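Local coordinates for protein NUDIX hydrolase (Alicyclobacillus acidocaldarius subsp. acidocaldarius, PDB 3QSJ) that probably hydrolyses phosphorus-containing acid anhydrides, as a calcium-binding member of the NUDIX family, at residues D132-T144 and N212-P224. Sequence-based numbering, arbitrary orientation.
Sequences DLGLLRRIGRFVT and NAEIAMSTLSIGP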
# COMPACT_ATOMS: atom_id res chain seq x y z
N ASP A 132 -2.90 -8.09 11.27
CA ASP A 132 -1.68 -8.52 11.98
C ASP A 132 -0.62 -7.53 11.43
O ASP A 132 -0.04 -7.74 10.33
CB ASP A 132 -1.33 -9.98 11.61
CG ASP A 132 -0.00 -10.41 12.25
OD1 ASP A 132 0.62 -9.56 12.97
OD2 ASP A 132 0.41 -11.59 12.04
N LEU A 133 -0.36 -6.48 12.19
CA LEU A 133 0.62 -5.46 11.77
C LEU A 133 2.08 -5.98 11.74
O LEU A 133 2.92 -5.38 11.06
CB LEU A 133 0.50 -4.24 12.68
CG LEU A 133 -0.89 -3.58 12.60
CD1 LEU A 133 -0.99 -2.36 13.55
CD2 LEU A 133 -1.29 -3.26 11.11
N GLY A 134 2.32 -7.12 12.37
CA GLY A 134 3.62 -7.77 12.39
C GLY A 134 4.04 -8.22 10.98
O GLY A 134 5.22 -8.53 10.74
N LEU A 135 3.07 -8.33 10.08
CA LEU A 135 3.30 -8.73 8.66
C LEU A 135 3.73 -7.52 7.80
O LEU A 135 4.09 -7.72 6.64
CB LEU A 135 2.06 -9.38 8.09
CG LEU A 135 1.76 -10.77 8.66
CD1 LEU A 135 0.42 -11.28 8.07
CD2 LEU A 135 2.88 -11.75 8.31
N LEU A 136 3.76 -6.32 8.37
CA LEU A 136 4.24 -5.13 7.60
C LEU A 136 5.52 -4.60 8.15
O LEU A 136 5.72 -4.67 9.38
CB LEU A 136 3.21 -3.97 7.66
CG LEU A 136 2.15 -4.02 6.54
CD1 LEU A 136 1.26 -5.33 6.62
CD2 LEU A 136 1.19 -2.85 6.77
N ARG A 137 6.38 -4.10 7.26
CA ARG A 137 7.61 -3.49 7.64
C ARG A 137 7.55 -2.01 7.25
O ARG A 137 7.29 -1.68 6.09
CB ARG A 137 8.79 -4.19 6.94
CG ARG A 137 10.14 -3.57 7.21
CD ARG A 137 11.24 -4.10 6.26
NE ARG A 137 12.54 -3.52 6.61
CZ ARG A 137 13.36 -4.02 7.53
NH1 ARG A 137 13.03 -5.13 8.19
NH2 ARG A 137 14.50 -3.37 7.84
N ARG A 138 7.83 -1.10 8.19
CA ARG A 138 7.97 0.31 7.83
C ARG A 138 9.26 0.43 7.02
O ARG A 138 10.33 0.02 7.51
CB ARG A 138 8.03 1.19 9.10
CG ARG A 138 8.39 2.59 8.74
CD ARG A 138 8.31 3.59 9.89
NE ARG A 138 9.03 4.81 9.55
CZ ARG A 138 8.93 5.95 10.25
NH1 ARG A 138 8.10 6.02 11.30
NH2 ARG A 138 9.64 7.01 9.91
N ILE A 139 9.16 0.99 5.77
CA ILE A 139 10.36 1.15 4.95
C ILE A 139 10.70 2.59 4.63
O ILE A 139 11.75 2.86 4.05
CB ILE A 139 10.28 0.29 3.69
CG1 ILE A 139 9.03 0.71 2.84
CG2 ILE A 139 10.23 -1.19 4.10
CD1 ILE A 139 8.99 -0.01 1.44
N GLY A 140 9.81 3.52 4.95
CA GLY A 140 10.19 4.90 4.70
C GLY A 140 9.16 5.91 5.10
O GLY A 140 8.01 5.55 5.39
N ARG A 141 9.56 7.19 5.05
CA ARG A 141 8.60 8.27 5.29
C ARG A 141 9.06 9.41 4.41
O ARG A 141 10.26 9.74 4.40
CB ARG A 141 8.59 8.67 6.75
CG ARG A 141 7.60 9.77 7.08
CD ARG A 141 7.76 10.18 8.56
NE ARG A 141 6.83 11.28 8.87
CZ ARG A 141 6.58 11.76 10.08
NH1 ARG A 141 7.26 11.31 11.14
NH2 ARG A 141 5.65 12.71 10.25
N PHE A 142 8.13 9.95 3.62
CA PHE A 142 8.50 11.01 2.67
C PHE A 142 7.51 12.13 2.73
O PHE A 142 6.30 11.93 2.57
CB PHE A 142 8.59 10.44 1.25
CG PHE A 142 9.74 9.48 1.13
CD1 PHE A 142 11.05 9.92 1.23
CD2 PHE A 142 9.50 8.11 1.02
CE1 PHE A 142 12.11 9.02 1.23
CE2 PHE A 142 10.57 7.22 0.97
CZ PHE A 142 11.87 7.68 1.07
N VAL A 143 8.04 13.36 2.82
CA VAL A 143 7.18 14.52 2.82
C VAL A 143 7.39 15.23 1.47
O VAL A 143 8.55 15.54 1.07
CB VAL A 143 7.51 15.49 4.02
CG1 VAL A 143 6.58 16.71 4.00
CG2 VAL A 143 7.46 14.78 5.37
N THR A 144 6.28 15.53 0.77
CA THR A 144 6.41 16.23 -0.49
C THR A 144 7.18 17.53 -0.23
O THR A 144 6.87 18.22 0.75
CB THR A 144 5.01 16.53 -1.03
OG1 THR A 144 4.22 15.34 -0.90
CG2 THR A 144 5.06 17.05 -2.49
N ASN A 212 15.65 -11.15 -2.77
CA ASN A 212 14.37 -11.85 -2.65
C ASN A 212 13.49 -11.17 -1.61
O ASN A 212 13.91 -10.22 -0.91
CB ASN A 212 14.60 -13.39 -2.37
CG ASN A 212 15.40 -13.63 -1.13
OD1 ASN A 212 15.12 -13.05 -0.07
ND2 ASN A 212 16.42 -14.46 -1.19
N ALA A 213 12.22 -11.60 -1.55
CA ALA A 213 11.23 -11.01 -0.65
C ALA A 213 11.62 -11.20 0.85
O ALA A 213 11.38 -10.30 1.67
CB ALA A 213 9.88 -11.68 -0.95
N GLU A 214 12.19 -12.38 1.23
CA GLU A 214 12.60 -12.55 2.65
C GLU A 214 13.68 -11.54 3.03
O GLU A 214 13.56 -10.90 4.08
CB GLU A 214 13.13 -13.98 2.85
CG GLU A 214 13.57 -14.30 4.27
CD GLU A 214 14.18 -15.68 4.37
OE1 GLU A 214 13.77 -16.55 3.57
OE2 GLU A 214 15.10 -15.87 5.20
N ILE A 215 14.70 -11.32 2.15
CA ILE A 215 15.74 -10.33 2.45
C ILE A 215 15.11 -8.93 2.51
O ILE A 215 15.49 -8.14 3.37
CB ILE A 215 16.98 -10.44 1.51
CG1 ILE A 215 17.75 -11.80 1.69
CG2 ILE A 215 17.88 -9.22 1.62
CD1 ILE A 215 18.23 -12.11 3.15
N ALA A 216 14.12 -8.63 1.60
CA ALA A 216 13.49 -7.33 1.66
C ALA A 216 12.77 -7.11 3.00
O ALA A 216 12.85 -6.01 3.58
CB ALA A 216 12.51 -7.16 0.50
N MSE A 217 12.03 -8.13 3.49
CA MSE A 217 11.26 -8.00 4.74
C MSE A 217 12.22 -7.86 5.94
O MSE A 217 11.77 -7.39 6.99
CB MSE A 217 10.31 -9.20 4.93
CG MSE A 217 9.12 -9.16 4.00
SE MSE A 217 8.03 -7.51 4.34
CE MSE A 217 7.49 -7.81 6.09
N SER A 218 13.54 -8.21 5.77
CA SER A 218 14.52 -8.05 6.81
C SER A 218 15.37 -6.78 6.74
O SER A 218 16.04 -6.48 7.71
CB SER A 218 15.53 -9.23 6.74
OG SER A 218 15.03 -10.33 7.46
N THR A 219 15.44 -6.09 5.57
CA THR A 219 16.44 -5.06 5.39
C THR A 219 15.94 -3.84 4.66
O THR A 219 16.64 -2.81 4.70
CB THR A 219 17.60 -5.59 4.48
OG1 THR A 219 17.09 -5.88 3.16
CG2 THR A 219 18.33 -6.78 5.03
N LEU A 220 14.83 -3.95 3.91
CA LEU A 220 14.46 -2.80 3.10
C LEU A 220 14.28 -1.52 3.85
O LEU A 220 13.59 -1.45 4.87
CB LEU A 220 13.25 -3.06 2.18
CG LEU A 220 13.38 -2.45 0.78
CD1 LEU A 220 14.32 -3.30 -0.08
CD2 LEU A 220 11.99 -2.38 0.13
N SER A 221 14.86 -0.47 3.28
CA SER A 221 14.72 0.86 3.86
C SER A 221 15.03 1.88 2.80
O SER A 221 16.10 1.81 2.16
CB SER A 221 15.70 1.04 5.02
OG SER A 221 15.84 2.42 5.32
N ILE A 222 14.14 2.85 2.65
CA ILE A 222 14.35 3.94 1.71
C ILE A 222 14.83 5.17 2.51
O ILE A 222 14.09 5.67 3.37
CB ILE A 222 13.07 4.25 0.87
CG1 ILE A 222 12.12 3.04 0.65
CG2 ILE A 222 13.44 4.95 -0.43
CD1 ILE A 222 12.66 1.77 -0.12
N GLY A 223 16.07 5.59 2.28
CA GLY A 223 16.65 6.76 2.93
C GLY A 223 16.46 7.91 1.96
O GLY A 223 16.52 7.67 0.75
N PRO A 224 16.21 9.17 2.43
CA PRO A 224 15.93 10.26 1.46
C PRO A 224 17.04 10.60 0.48
O PRO A 224 16.92 10.23 -0.68
CB PRO A 224 15.51 11.45 2.34
CG PRO A 224 15.14 10.84 3.66
CD PRO A 224 16.04 9.64 3.82
O HOH W 1 12.48 7.51 4.53
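R137 reaches from strand 137-143 to the C-terminal end of helix 213-219, where its guanidinium group meets two backbone carbonyls. R137 NE donates to L220 O at 2.9 Å and 165°; the acceptor lies near the guanidinium plane, and the donor sits on a carbonyl lone pair. The second bond, from R137 NH1 to M217 O, is more bent at 131°, its donor standing above the carbonyl plane. CG lies anti to the backbone N (chi1 177°) and the chain stays extended to NE, which carries the group over the backbone of S218 to L220, with T219 N 3.5 Å above its plane. A leucine here, having no N-H groups to offer, would probably leave L220 O and M217 O without these mates and the helix end without a positive charge beside it.

Further along, the chain leaving the helix runs beside the strand. I222 N donates to I139 O at 2.8 Å in a nearly straight bond, and a water accepts from R141 N while donating to I222 O. I139 and G140 form a classic beta bulge opposite F156 of strand 151-160.

Apolar contacts flank these bonds. The selenomethionine M217, bent at chi2 and chi3, turns its CE back to R137 CB (3.9 Å), while its side chain also touches L158 and V160. I139 CG2 meets L220 CB at 4.0 Å, the two side chains crossing obliquely. I222 CG2 approaches F142 CZ (3.5 Å) at the ring edge, and A202 and A206 of helix 198-209 also touch I222.

The chain of 220-224 thus follows strand 137-143 of the NUDIX mixed sheet, joined to it by one direct backbone bond and one water bridge. Because the arginine's bonds go to carbonyls near the helix end, one just past it, its charge probably also offsets the negative end of the helix dipole.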